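Local coordinates for putative uncharacterized protein (PDB 3PGB) that probably oxidises primary amines to aldehydes at the expense of molecular oxygen, using a copper ion and a topaquinone cofactor built into its own chain, at residues N549-V554 against L688-N693; A587-G592 against Y644-T649; G615-P620 against A718-N723. All blocks are in the same frame, centred on the assembly; numbering follows the deposited sequence.

Interaction 1: residues N549-V554 against L688-N693; sequences NTIELV and LVVWLN. With CA (calcium ion), chain F.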
loop_
_atom_site.group_PDB
_atom_site.type_symbol
_atom_site.label_atom_id
_atom_site.label_comp_id
_atom_site.label_asym_id
_atom_site.label_seq_id
_atom_site.Cartn_x
_atom_site.Cartn_y
_atom_site.Cartn_z
ATOM N N ASN A 549 -2.963 28.749 -4.035
ATOM C CA ASN A 549 -2.933 27.725 -2.976
ATOM C C ASN A 549 -1.771 27.880 -1.979
ATOM O O ASN A 549 -0.846 28.671 -2.203
ATOM C CB ASN A 549 -2.842 26.331 -3.601
ATOM C CG ASN A 549 -4.036 25.989 -4.468
ATOM O OD1 ASN A 549 -3.970 25.069 -5.288
ATOM N ND2 ASN A 549 -5.135 26.720 -4.295
ATOM N N THR A 550 -1.831 27.112 -0.885
ATOM C CA THR A 550 -0.748 27.037 0.102
ATOM C C THR A 550 -0.554 25.600 0.583
ATOM O O THR A 550 -1.520 24.853 0.707
ATOM C CB THR A 550 -1.037 27.914 1.343
ATOM O OG1 THR A 550 -1.395 29.239 0.933
ATOM C CG2 THR A 550 0.185 27.972 2.262
ATOM N N ILE A 551 0.690 25.217 0.859
ATOM C CA ILE A 551 0.970 23.918 1.460
ATOM C C ILE A 551 0.910 24.046 2.973
ATOM O O ILE A 551 1.574 24.901 3.544
ATOM C CB ILE A 551 2.359 23.382 1.079
ATOM C CG1 ILE A 551 2.449 23.127 -0.431
ATOM C CG2 ILE A 551 2.666 22.119 1.864
ATOM C CD1 ILE A 551 1.359 22.247 -0.994
ATOM N N GLU A 552 0.102 23.209 3.618
ATOM C CA GLU A 552 0.034 23.183 5.073
ATOM C C GLU A 552 0.546 21.840 5.549
ATOM O O GLU A 552 0.175 20.802 4.999
ATOM C CB GLU A 552 -1.389 23.400 5.582
ATOM C CG GLU A 552 -1.453 23.569 7.103
ATOM C CD GLU A 552 -2.854 23.826 7.631
ATOM O OE1 GLU A 552 -2.987 24.356 8.759
ATOM O OE2 GLU A 552 -3.830 23.499 6.927
ATOM N N LEU A 553 1.408 21.877 6.561
ATOM C CA LEU A 553 1.892 20.673 7.217
ATOM C C LEU A 553 1.130 20.538 8.520
ATOM O O LEU A 553 1.159 21.440 9.362
ATOM C CB LEU A 553 3.398 20.752 7.483
ATOM C CG LEU A 553 4.278 21.048 6.265
ATOM C CD1 LEU A 553 5.738 21.214 6.682
ATOM C CD2 LEU A 553 4.130 19.959 5.216
ATOM N N VAL A 554 0.409 19.433 8.660
ATOM C CA VAL A 554 -0.319 19.146 9.872
ATOM C C VAL A 554 0.334 17.929 10.458
ATOM O O VAL A 554 0.329 16.856 9.848
ATOM C CB VAL A 554 -1.795 18.864 9.615
ATOM C CG1 VAL A 554 -2.496 18.487 10.921
ATOM C CG2 VAL A 554 -2.445 20.074 8.983
ATOM N N LEU A 688 1.122 27.016 -7.035
ATOM C CA LEU A 688 2.224 26.107 -6.721
ATOM C C LEU A 688 2.116 24.811 -7.515
ATOM O O LEU A 688 1.043 24.457 -8.016
ATOM C CB LEU A 688 2.296 25.830 -5.209
ATOM C CG LEU A 688 1.012 25.474 -4.458
ATOM C CD1 LEU A 688 0.548 24.067 -4.818
ATOM C CD2 LEU A 688 1.209 25.614 -2.943
ATOM N N VAL A 689 3.249 24.129 -7.648
ATOM C CA VAL A 689 3.310 22.806 -8.247
ATOM C C VAL A 689 3.960 21.880 -7.234
ATOM O O VAL A 689 5.025 22.191 -6.697
ATOM C CB VAL A 689 4.156 22.809 -9.530
ATOM C CG1 VAL A 689 4.208 21.414 -10.140
ATOM C CG2 VAL A 689 3.608 23.797 -10.516
ATOM N N VAL A 690 3.313 20.754 -6.955
ATOM C CA VAL A 690 3.887 19.744 -6.085
ATOM C C VAL A 690 4.549 18.684 -6.958
ATOM O O VAL A 690 3.901 18.073 -7.797
ATOM C CB VAL A 690 2.821 19.115 -5.189
ATOM C CG1 VAL A 690 3.453 18.101 -4.236
ATOM C CG2 VAL A 690 2.090 20.199 -4.416
ATOM N N TRP A 691 5.854 18.506 -6.766
ATOM C CA TRP A 691 6.637 17.502 -7.477
ATOM C C TRP A 691 6.855 16.305 -6.546
ATOM O O TRP A 691 7.481 16.442 -5.500
ATOM C CB TRP A 691 7.989 18.089 -7.908
ATOM C CG TRP A 691 7.891 19.378 -8.663
ATOM C CD1 TRP A 691 7.850 20.635 -8.138
ATOM C CD2 TRP A 691 7.827 19.540 -10.083
ATOM N NE1 TRP A 691 7.761 21.570 -9.140
ATOM C CE2 TRP A 691 7.745 20.923 -10.345
ATOM C CE3 TRP A 691 7.831 18.652 -11.161
ATOM C CZ2 TRP A 691 7.667 21.437 -11.640
ATOM C CZ3 TRP A 691 7.755 19.165 -12.446
ATOM C CH2 TRP A 691 7.677 20.545 -12.674
ATOM N N LEU A 692 6.339 15.140 -6.931
ATOM C CA LEU A 692 6.352 13.952 -6.068
ATOM C C LEU A 692 7.217 12.850 -6.640
ATOM O O LEU A 692 7.148 12.567 -7.839
ATOM C CB LEU A 692 4.938 13.395 -5.911
ATOM C CG LEU A 692 3.903 14.317 -5.290
ATOM C CD1 LEU A 692 2.535 13.683 -5.426
ATOM C CD2 LEU A 692 4.248 14.613 -3.829
ATOM N N ASN A 693 8.016 12.217 -5.781
ATOM C CA ASN A 693 8.757 11.021 -6.164
ATOM C C ASN A 693 8.072 9.748 -5.679
ATOM O O ASN A 693 7.768 9.606 -4.492
ATOM C CB ASN A 693 10.190 11.063 -5.627
ATOM C CG ASN A 693 11.110 11.934 -6.466
ATOM O OD1 ASN A 693 10.965 12.017 -7.687
ATOM N ND2 ASN A 693 12.069 12.576 -5.814
HETATM CA CA CA F . -1.094 24.994 -8.985
HETATM O O HOH W 1 -1.745 25.897 -6.721
#
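Leu688 pushes its CD2 methyl into the strand 549-554, where Ile551 CG1 lies 3.7 Å from Leu688 CD2. Both strands belong to the large beta-sandwich domain of the copper amine oxidases, but here they splay apart: their axes come no closer than 8.1 Å at 41°, and the contact is held by apolar groups and one water. Leu688 CG stands between its backbone N and carbonyl carbon (chi1 47°), which sets it against Asn549 CB at 4.0 Å. Two residues on from Leu688, Ile551 CD1 meets Val690 CG2 at 4.1 Å, the two side chains crossing obliquely, and Val601 of the neighbouring strand 597-603 touches both.

The main chain of Leu688 serves a calcium ion. Its carbonyl O binds the metal at 2.4 Å, and Asp541, Phe542 O, Asp543, Asp687 and a water, 2.5 Å from the ion, complete the site. Asn549 is a second-shell residue: its OD1 accepts from this water and also from Ile544 N, which steadies the amide. The calcium would be expected to polarise the water and strengthen its donation to Asn549. Thr550 turns away from 688-693, and its OG1 is hydrogen-bonded to Gln685 OE1 and Gln604 NE2. The water thus joins both segments and the metal, with its O atom 2.8 Å from Asn549 OD1 and 3.1 Å from Leu688 N, whose hydrogen it accepts.

Interaction 2: residues A587-G592 against Y644-T649; sequences ARLNWG and YDVQVT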
loop_
_atom_site.group_PDB
_atom_site.type_symbol
_atom_site.label_atom_id
_atom_site.label_comp_id
_atom_site.label_asym_id
_atom_site.label_seq_id
_atom_site.Cartn_x
_atom_site.Cartn_y
_atom_site.Cartn_z
ATOM N N ALA A 587 10.849 24.390 0.988
ATOM C CA ALA A 587 9.861 23.622 0.230
ATOM C C ALA A 587 10.380 22.282 -0.304
ATOM O O ALA A 587 9.754 21.689 -1.172
ATOM C CB ALA A 587 9.322 24.468 -0.916
ATOM N N ARG A 588 11.508 21.807 0.210
ATOM C CA ARG A 588 12.051 20.514 -0.195
ATOM C C ARG A 588 12.142 19.621 1.036
ATOM O O ARG A 588 13.034 19.781 1.871
ATOM C CB ARG A 588 13.430 20.669 -0.846
ATOM C CG ARG A 588 13.432 21.522 -2.092
ATOM C CD ARG A 588 14.819 21.593 -2.717
ATOM N NE ARG A 588 15.137 20.410 -3.515
ATOM C CZ ARG A 588 16.320 20.177 -4.085
ATOM N NH1 ARG A 588 17.318 21.045 -3.956
ATOM N NH2 ARG A 588 16.506 19.066 -4.792
ATOM N N LEU A 589 11.218 18.674 1.138
ATOM C CA LEU A 589 11.059 17.912 2.364
ATOM C C LEU A 589 10.851 16.420 2.121
ATOM O O LEU A 589 10.661 15.968 0.985
ATOM C CB LEU A 589 9.927 18.508 3.220
ATOM C CG LEU A 589 8.808 19.295 2.530
ATOM C CD1 LEU A 589 8.091 18.427 1.513
ATOM C CD2 LEU A 589 7.826 19.823 3.557
ATOM N N ASN A 590 10.933 15.665 3.210
ATOM C CA ASN A 590 10.743 14.227 3.181
ATOM C C ASN A 590 9.636 13.818 4.134
ATOM O O ASN A 590 9.306 14.548 5.074
ATOM C CB ASN A 590 12.051 13.534 3.538
ATOM C CG ASN A 590 13.120 13.750 2.481
ATOM O OD1 ASN A 590 12.841 13.643 1.293
ATOM N ND2 ASN A 590 14.340 14.057 2.906
ATOM N N TRP A 591 9.045 12.656 3.872
ATOM C CA TRP A 591 7.974 12.151 4.718
ATOM C C TRP A 591 8.547 11.912 6.114
ATOM O O TRP A 591 9.658 11.405 6.260
ATOM C CB TRP A 591 7.361 10.884 4.123
ATOM C CG TRP A 591 6.737 11.106 2.765
ATOM C CD1 TRP A 591 7.204 10.650 1.575
ATOM C CD2 TRP A 591 5.547 11.848 2.472
ATOM N NE1 TRP A 591 6.380 11.056 0.554
ATOM C CE2 TRP A 591 5.354 11.793 1.078
ATOM C CE3 TRP A 591 4.621 12.551 3.252
ATOM C CZ2 TRP A 591 4.278 12.418 0.440
ATOM C CZ3 TRP A 591 3.548 13.174 2.618
ATOM C CH2 TRP A 591 3.390 13.103 1.223
ATOM N N GLY A 592 7.801 12.311 7.137
ATOM C CA GLY A 592 8.334 12.351 8.495
ATOM C C GLY A 592 8.649 11.008 9.138
ATOM O O GLY A 592 8.361 9.943 8.588
ATOM N N TYR A 644 14.691 14.507 -2.843
ATOM C CA TYR A 644 13.664 14.614 -1.797
ATOM C C TYR A 644 12.354 13.929 -2.227
ATOM O O TYR A 644 12.115 13.723 -3.416
ATOM C CB TYR A 644 13.388 16.086 -1.442
ATOM C CG TYR A 644 14.595 16.847 -0.935
ATOM C CD1 TYR A 644 14.780 17.081 0.427
ATOM C CD2 TYR A 644 15.556 17.342 -1.822
ATOM C CE1 TYR A 644 15.891 17.778 0.893
ATOM C CE2 TYR A 644 16.668 18.033 -1.364
ATOM C CZ TYR A 644 16.832 18.242 -0.007
ATOM O OH TYR A 644 17.934 18.927 0.448
ATOM N N ASP A 645 11.505 13.592 -1.254
ATOM C CA ASP A 645 10.230 12.922 -1.532
ATOM C C ASP A 645 9.205 13.892 -2.105
ATOM O O ASP A 645 8.461 13.552 -3.013
ATOM C CB ASP A 645 9.628 12.312 -0.259
ATOM C CG ASP A 645 10.570 11.361 0.452
ATOM O OD1 ASP A 645 10.478 11.273 1.699
ATOM O OD2 ASP A 645 11.392 10.709 -0.221
ATOM N N VAL A 646 9.148 15.090 -1.535
ATOM C CA VAL A 646 8.125 16.075 -1.879
ATOM C C VAL A 646 8.798 17.425 -2.023
ATOM O O VAL A 646 9.553 17.840 -1.157
ATOM C CB VAL A 646 7.012 16.131 -0.802
ATOM C CG1 VAL A 646 6.118 17.352 -0.987
ATOM C CG2 VAL A 646 6.187 14.849 -0.828
ATOM N N GLN A 647 8.529 18.088 -3.138
ATOM C CA GLN A 647 9.194 19.327 -3.488
ATOM C C GLN A 647 8.164 20.269 -4.104
ATOM O O GLN A 647 7.440 19.893 -5.024
ATOM C CB GLN A 647 10.362 19.040 -4.449
ATOM C CG GLN A 647 11.459 18.178 -3.812
ATOM C CD GLN A 647 12.554 17.768 -4.773
ATOM O OE1 GLN A 647 13.598 18.410 -4.840
ATOM N NE2 GLN A 647 12.328 16.686 -5.516
ATOM N N VAL A 648 8.077 21.479 -3.574
ATOM C CA VAL A 648 7.070 22.427 -4.016
ATOM C C VAL A 648 7.739 23.680 -4.569
ATOM O O VAL A 648 8.630 24.247 -3.936
ATOM C CB VAL A 648 6.107 22.798 -2.874
ATOM C CG1 VAL A 648 4.959 23.613 -3.409
ATOM C CG2 VAL A 648 5.589 21.533 -2.190
ATOM N N THR A 649 7.314 24.079 -5.764
ATOM C CA THR A 649 7.812 25.283 -6.421
ATOM C C THR A 649 6.642 26.084 -6.947
ATOM O O THR A 649 5.543 25.551 -7.145
ATOM C CB THR A 649 8.710 24.962 -7.628
ATOM O OG1 THR A 649 7.932 24.314 -8.643
ATOM C CG2 THR A 649 9.878 24.074 -7.226
HETATM O O HOH W 2 6.594 11.221 -2.665
#
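Arg588 starts with CG anti to its carbonyl carbon (chi1 -61°) and bends at chi3 (80°) to place NE beside Gln647, whose chain runs extended beyond CG to meet it. Gln647 OE1 is gripped side-on by two nitrogens, Arg588 NE at 2.9 Å on a lone pair and Arg588 NH2 at 3.0 Å nearly along the C=O direction, with amide and guanidinium almost coplanar. Tyr644 crosses Arg588 at about a right angle. Arg588 CB sits over the centre of the Tyr644 ring, 3.9 Å from its centroid, as a CH-pi contact, while Tyr644 CE2 comes over the guanidinium, 3.5 Å from Arg588 CZ, the planes 51° apart.

Next along the antiparallel pair comes a classic beta bulge, Asp645 and Val646 both facing Leu589. Leu589 O takes Val646 N at 3.1 Å and Asp645 N only weakly. Asp645 OD1 receives Trp591 N at 2.9 Å on its anti lone pair, its OD2 being held by His626; a water links Trp591 NE1 to Asp645 O. Val646 CG2 presses on Trp591 CZ2 at 3.3 Å. Residues Phe593 and Asn594 of the second subunit pack against Asn590 and Asp645.

With Gln647 NE2 bonded to Trp641 O, both ends of the amide are engaged and its rotation is fixed; the Arg588 charge is probably eased by Gln647 OE1, a cation-pi contact with Phe678 and a long, weak ion pair with Glu643.

Interaction 3: residues G615-P620 against A718-N723; sequences GYRILP and AFTPLN
Gly615, Arg617 and Leu619 each exchange two backbone hydrogen bonds with Leu722, Thr720 and Ala718, an antiparallel pairing whose strand axes run 141° apart, 4.2 Å at closest. Pro721 falls opposite Tyr616 in a non-hydrogen-bonded pair, so its missing N-H costs this pairing nothing. Its CA sits over one face of the Tyr616 ring, 4.0 Å from the centroid, offset toward the rim, and Pro721 CD comes within 3.7 Å of Tyr616 CE2.

Strand 613-619 is an inner strand of the beta-sandwich catalytic domain, between strands 597-603 and 714-722. On the face of Ile618 and Phe719 the two side chains lie side by side, pointing the same way, with Ile618 CG1 4.0 Å from Phe719 CD1; the ring of Phe542, a calcium-site residue, meets Phe719 edge-to-face. The other face carries Arg617, Leu619, Ala718, Thr720 and Leu722. Thr720 has OG1 anti to its backbone N (chi1 -166°), where it bonds Thr497 OG1, leaving CG2 to lie 3.8 Å from Arg617 CB. Leu619 CD2 lies 3.2 Å from Ala718 O and also touches Thr720 CG2. Thr712 of the second subunit packs on Thr720, and His701 of that subunit accepts the backbone N-H of Asn723.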
loop_
_atom_site.group_PDB
_atom_site.type_symbol
_atom_site.label_atom_id
_atom_site.label_comp_id
_atom_site.label_asym_id
_atom_site.label_seq_id
_atom_site.Cartn_x
_atom_site.Cartn_y
_atom_site.Cartn_z
ATOM N N GLY A 615 -8.881 21.771 0.979
ATOM C CA GLY A 615 -7.723 21.241 0.258
ATOM C C GLY A 615 -7.703 19.739 0.070
ATOM O O GLY A 615 -8.735 19.077 0.180
ATOM N N TYR A 616 -6.516 19.210 -0.231
ATOM C CA TYR A 616 -6.311 17.783 -0.511
ATOM C C TYR A 616 -5.045 17.285 0.180
ATOM O O TYR A 616 -3.988 17.901 0.046
ATOM C CB TYR A 616 -6.173 17.555 -2.023
ATOM C CG TYR A 616 -7.467 17.275 -2.755
ATOM C CD1 TYR A 616 -8.361 18.297 -3.043
ATOM C CD2 TYR A 616 -7.785 15.987 -3.179
ATOM C CE1 TYR A 616 -9.554 18.043 -3.731
ATOM C CE2 TYR A 616 -8.970 15.721 -3.863
ATOM C CZ TYR A 616 -9.848 16.752 -4.134
ATOM O OH TYR A 616 -11.019 16.501 -4.798
ATOM N N ARG A 617 -5.147 16.182 0.919
ATOM C CA ARG A 617 -3.976 15.580 1.557
ATOM C C ARG A 617 -3.233 14.762 0.522
ATOM O O ARG A 617 -3.855 14.067 -0.271
ATOM C CB ARG A 617 -4.354 14.695 2.768
ATOM C CG ARG A 617 -3.320 13.597 3.098
ATOM C CD ARG A 617 -3.015 13.444 4.576
ATOM N NE ARG A 617 -3.901 12.504 5.258
ATOM C CZ ARG A 617 -3.513 11.416 5.931
ATOM N NH1 ARG A 617 -2.230 11.073 6.034
ATOM N NH2 ARG A 617 -4.433 10.657 6.521
ATOM N N ILE A 618 -1.907 14.867 0.529
ATOM C CA ILE A 618 -1.057 13.986 -0.254
ATOM C C ILE A 618 -0.387 13.028 0.724
ATOM O O ILE A 618 0.249 13.460 1.685
ATOM C CB ILE A 618 0.015 14.767 -1.043
ATOM C CG1 ILE A 618 -0.647 15.788 -1.973
ATOM C CG2 ILE A 618 0.895 13.801 -1.827
ATOM C CD1 ILE A 618 0.326 16.656 -2.735
ATOM N N LEU A 619 -0.544 11.731 0.495
ATOM C CA LEU A 619 0.062 10.731 1.366
ATOM C C LEU A 619 0.625 9.571 0.553
ATOM O O LEU A 619 0.036 9.181 -0.451
ATOM C CB LEU A 619 -0.955 10.212 2.389
ATOM C CG LEU A 619 -2.225 9.514 1.890
ATOM C CD1 LEU A 619 -2.816 8.672 2.999
ATOM C CD2 LEU A 619 -3.254 10.515 1.371
ATOM N N PRO A 620 1.772 9.023 0.984
ATOM C CA PRO A 620 2.323 7.839 0.337
ATOM C C PRO A 620 1.543 6.591 0.741
ATOM O O PRO A 620 1.868 5.949 1.734
ATOM C CB PRO A 620 3.757 7.787 0.868
ATOM C CG PRO A 620 3.668 8.400 2.212
ATOM C CD PRO A 620 2.592 9.455 2.129
ATOM N N ALA A 718 -1.308 9.032 -2.915
ATOM C CA ALA A 718 -2.739 9.225 -3.044
ATOM C C ALA A 718 -3.108 10.652 -2.669
ATOM O O ALA A 718 -2.592 11.197 -1.698
ATOM C CB ALA A 718 -3.469 8.252 -2.163
ATOM N N PHE A 719 -3.989 11.255 -3.459
ATOM C CA PHE A 719 -4.507 12.584 -3.166
ATOM C C PHE A 719 -5.935 12.374 -2.711
ATOM O O PHE A 719 -6.727 11.784 -3.439
ATOM C CB PHE A 719 -4.474 13.493 -4.404
ATOM C CG PHE A 719 -3.228 13.364 -5.232
ATOM C CD1 PHE A 719 -1.990 13.202 -4.641
ATOM C CD2 PHE A 719 -3.291 13.451 -6.617
ATOM C CE1 PHE A 719 -0.843 13.105 -5.411
ATOM C CE2 PHE A 719 -2.145 13.358 -7.392
ATOM C CZ PHE A 719 -0.920 13.181 -6.789
ATOM N N THR A 720 -6.253 12.830 -1.505
ATOM C CA THR A 720 -7.583 12.648 -0.934
ATOM C C THR A 720 -8.128 13.980 -0.430
ATOM O O THR A 720 -7.364 14.797 0.062
ATOM C CB THR A 720 -7.559 11.622 0.222
ATOM O OG1 THR A 720 -8.897 11.219 0.531
ATOM C CG2 THR A 720 -6.900 12.201 1.484
ATOM N N PRO A 721 -9.448 14.214 -0.563
ATOM C CA PRO A 721 -10.020 15.447 -0.031
ATOM C C PRO A 721 -9.756 15.610 1.461
ATOM O O PRO A 721 -9.762 14.625 2.199
ATOM C CB PRO A 721 -11.520 15.275 -0.290
ATOM C CG PRO A 721 -11.582 14.417 -1.481
ATOM C CD PRO A 721 -10.455 13.440 -1.311
ATOM N N LEU A 722 -9.494 16.843 1.880
ATOM C CA LEU A 722 -9.202 17.154 3.272
ATOM C C LEU A 722 -9.944 18.441 3.623
ATOM O O LEU A 722 -9.608 19.507 3.112
ATOM C CB LEU A 722 -7.694 17.308 3.470
ATOM C CG LEU A 722 -7.152 17.265 4.901
ATOM C CD1 LEU A 722 -7.698 18.417 5.720
ATOM C CD2 LEU A 722 -7.467 15.938 5.569
ATOM N N ASN A 723 -10.964 18.317 4.475
ATOM C CA ASN A 723 -11.884 19.409 4.797
ATOM C C ASN A 723 -12.430 20.134 3.566
ATOM O O ASN A 723 -12.675 21.335 3.604
ATOM C CB ASN A 723 -11.212 20.404 5.743
ATOM C CG ASN A 723 -10.931 19.814 7.096
ATOM O OD1 ASN A 723 -11.771 19.125 7.671
ATOM N ND2 ASN A 723 -9.742 20.083 7.620
#

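How the interactions relate
The three contacts belong to the beta-sandwich catalytic domain, on one side of the chain's centre. Strand 686-698 is the hub: it supplies half of interaction 1, pairs with strand 646-650 of interaction 2 (centres about 8 Å apart) and packs Leu692 on Phe719 of interaction 3 (centres about 10 Å apart). The centres of interactions 2 and 3 are about 15 Å apart, bridged by Trp591 against Ile618 and Pro620. Along the chain the segments come in the order 549-554, 587-592, 615-620, 644-649, 688-693, 718-723: interaction 2 is nested within interaction 1, and interaction 3 crosses both. The calcium ligand Leu688 of interaction 1 thus lies close to two contacts that also touch the second subunit.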